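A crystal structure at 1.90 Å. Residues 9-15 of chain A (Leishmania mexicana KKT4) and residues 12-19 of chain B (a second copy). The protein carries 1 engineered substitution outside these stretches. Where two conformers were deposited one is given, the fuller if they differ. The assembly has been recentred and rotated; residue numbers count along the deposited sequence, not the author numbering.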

# COMPACT_ATOMS: atom_id res chain seq x y z
N GLU A 9 1.01 19.73 -56.13
CA GLU A 9 0.38 19.95 -54.83
C GLU A 9 -0.01 18.63 -54.16
O GLU A 9 0.20 18.48 -52.94
CB GLU A 9 -0.83 20.88 -54.99
CG GLU A 9 -0.36 22.32 -55.40
CD GLU A 9 -1.45 23.15 -56.04
OE1 GLU A 9 -1.11 24.08 -56.82
OE2 GLU A 9 -2.64 22.86 -55.79
N ALA A 10 -0.67 17.72 -54.90
CA ALA A 10 -1.09 16.42 -54.37
C ALA A 10 0.11 15.59 -53.94
O ALA A 10 0.06 14.92 -52.91
CB ALA A 10 -1.92 15.65 -55.40
N GLN A 11 1.19 15.60 -54.72
CA GLN A 11 2.40 14.87 -54.35
C GLN A 11 2.99 15.39 -53.05
O GLN A 11 3.42 14.61 -52.18
CB GLN A 11 3.39 14.95 -55.52
CG GLN A 11 2.91 14.10 -56.71
CD GLN A 11 3.77 14.32 -57.97
OE1 GLN A 11 4.32 15.41 -58.19
NE2 GLN A 11 3.87 13.31 -58.81
N ARG A 12 3.00 16.72 -52.88
CA ARG A 12 3.44 17.26 -51.60
C ARG A 12 2.53 16.79 -50.47
O ARG A 12 3.01 16.43 -49.40
CB ARG A 12 3.48 18.79 -51.64
CG ARG A 12 3.74 19.38 -50.21
CD ARG A 12 3.85 20.90 -50.10
NE ARG A 12 4.11 21.24 -48.71
CZ ARG A 12 5.18 21.89 -48.26
NH1 ARG A 12 6.09 22.36 -49.09
NH2 ARG A 12 5.31 22.11 -46.97
N ARG A 13 1.22 16.80 -50.69
CA ARG A 13 0.29 16.42 -49.63
C ARG A 13 0.48 14.95 -49.26
O ARG A 13 0.51 14.60 -48.08
CB ARG A 13 -1.13 16.69 -50.05
CG ARG A 13 -2.16 16.20 -49.03
CD ARG A 13 -2.08 16.98 -47.75
NE ARG A 13 -3.27 16.65 -46.94
CZ ARG A 13 -3.32 16.67 -45.61
NH1 ARG A 13 -2.25 16.97 -44.92
NH2 ARG A 13 -4.44 16.33 -44.99
N ILE A 14 0.70 14.08 -50.26
CA ILE A 14 1.06 12.68 -49.98
C ILE A 14 2.29 12.61 -49.08
O ILE A 14 2.29 11.86 -48.10
CB ILE A 14 1.27 11.91 -51.30
CG1 ILE A 14 -0.09 11.76 -52.01
CG2 ILE A 14 1.84 10.50 -51.04
CD1 ILE A 14 -0.02 11.20 -53.46
N ALA A 15 3.37 13.34 -49.43
CA ALA A 15 4.61 13.30 -48.64
C ALA A 15 4.35 13.74 -47.20
O ALA A 15 4.85 13.12 -46.25
CB ALA A 15 5.69 14.17 -49.30
N ARG B 12 -6.54 9.62 -55.06
CA ARG B 12 -6.94 8.35 -54.41
C ARG B 12 -6.02 8.02 -53.24
O ARG B 12 -6.47 7.60 -52.22
CB ARG B 12 -6.98 7.20 -55.44
CG ARG B 12 -7.70 5.94 -55.00
CD ARG B 12 -7.20 4.74 -55.78
NE ARG B 12 -5.77 4.51 -55.70
CZ ARG B 12 -5.12 4.06 -54.63
NH1 ARG B 12 -5.76 3.76 -53.52
NH2 ARG B 12 -3.81 3.89 -54.68
N ARG B 13 -4.72 8.19 -53.49
CA ARG B 13 -3.74 7.91 -52.44
C ARG B 13 -3.87 8.87 -51.25
O ARG B 13 -3.68 8.44 -50.17
CB ARG B 13 -2.33 8.02 -53.03
CG ARG B 13 -1.21 7.74 -52.05
CD ARG B 13 -1.14 6.28 -51.66
NE ARG B 13 0.05 6.17 -50.85
CZ ARG B 13 0.18 5.40 -49.78
NH1 ARG B 13 -0.82 4.66 -49.36
NH2 ARG B 13 1.33 5.41 -49.12
N ILE B 14 -4.16 10.14 -51.56
CA ILE B 14 -4.43 11.05 -50.44
C ILE B 14 -5.59 10.51 -49.59
O ILE B 14 -5.51 10.50 -48.36
CB ILE B 14 -4.72 12.48 -50.95
CG1 ILE B 14 -3.41 13.15 -51.34
CG2 ILE B 14 -5.32 13.35 -49.78
CD1 ILE B 14 -3.46 14.40 -52.18
N ALA B 15 -6.70 10.14 -50.24
CA ALA B 15 -7.88 9.70 -49.50
C ALA B 15 -7.57 8.47 -48.66
O ALA B 15 -7.96 8.37 -47.49
CB ALA B 15 -9.02 9.41 -50.47
N GLU B 16 -6.76 7.58 -49.22
CA GLU B 16 -6.34 6.36 -48.52
C GLU B 16 -5.46 6.68 -47.31
O GLU B 16 -5.66 6.12 -46.22
CB GLU B 16 -5.60 5.49 -49.53
CG GLU B 16 -5.30 4.13 -49.12
CD GLU B 16 -4.77 3.38 -50.32
OE1 GLU B 16 -3.67 3.75 -50.80
OE2 GLU B 16 -5.49 2.50 -50.83
N LEU B 17 -4.49 7.59 -47.50
CA LEU B 17 -3.61 8.00 -46.41
C LEU B 17 -4.38 8.74 -45.33
O LEU B 17 -4.10 8.57 -44.14
CB LEU B 17 -2.47 8.88 -46.91
CG LEU B 17 -1.31 8.19 -47.64
CD1 LEU B 17 -0.45 9.22 -48.43
CD2 LEU B 17 -0.44 7.37 -46.70
N GLU B 18 -5.30 9.59 -45.70
CA GLU B 18 -6.10 10.32 -44.68
C GLU B 18 -6.85 9.31 -43.78
O GLU B 18 -6.83 9.41 -42.65
CB GLU B 18 -7.07 11.25 -45.40
CG GLU B 18 -6.44 12.50 -45.95
CD GLU B 18 -7.32 13.40 -46.79
OE1 GLU B 18 -8.30 12.95 -47.28
OE2 GLU B 18 -6.96 14.53 -46.94
N LYS B 19 -7.40 8.32 -44.41
CA LYS B 19 -8.18 7.31 -43.66
C LYS B 19 -7.28 6.57 -42.65
O LYS B 19 -7.66 6.34 -41.55
CB LYS B 19 -8.80 6.36 -44.68
CG LYS B 19 -9.94 5.56 -44.14
CD LYS B 19 -10.72 4.77 -45.18
CE LYS B 19 -11.41 3.62 -44.49
NZ LYS B 19 -12.20 2.81 -45.44
O HOH W 1 -6.00 16.63 -48.74

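The two helices, one from each copy of KKT4, run nearly parallel, their axes inclined by 22° and 9.6 Å apart at closest approach. They meet in register at Ile14(A) and Ile14(B), whose CA atoms lie 5.7 Å apart. Neither CA-to-CB bond points directly at the partner helix; both leave sideways, and the side chain must turn to reach it. Each isoleucine does so in the same way, with chi1 m and chi2 t, which brings CG1 of Ile14(A) to 3.7 Å from CG1 of Ile14(B) and extends each CD1 along the partner helix. These two residues contribute the largest buried areas of the contact.

The extended CD1 of Ile14(B) lies 3.8 Å from CB of Ala10(A) and 3.6 Å from the Ala10(A) backbone O, which also accepts the helical hydrogen bond from Ile14(A) N. The small methyl of alanine leaves the helix backbone accessible to this close approach. The other branch of Ile14(A) is used as well: its CG2 packs 3.7 Å from CD1 of Leu17(B), a buried residue directed toward the opposing helix.

Arg13 flanks the apolar seam in both chains and adopts matching t, p, t conformations over chi1 to chi3. Its aliphatic portion covers the partner isoleucine, with Arg13(A) CG 3.9 Å from Ile14(B) CD1 and Arg13(B) CG 3.9 Å from Ile14(A) CD1. Arg13(A) NH2 forms a long salt bridge with Glu18(B) OE2 at 3.7 Å, the carboxylate lying at the guanidinium edge. A water reinforces it, accepting from Arg13(A) NE at 3.3 Å and donating to Glu18(B) OE2 at 2.9 Å. In the same conformation, Arg13(B) NH1 makes a weak hydrogen bond to Glu16(B) OE1 at 3.3 Å, part of a salt bridge within its own helix, while its NH2 is hydrogen-bonded elsewhere in the structure. No direct hydrogen bond joins the stretches.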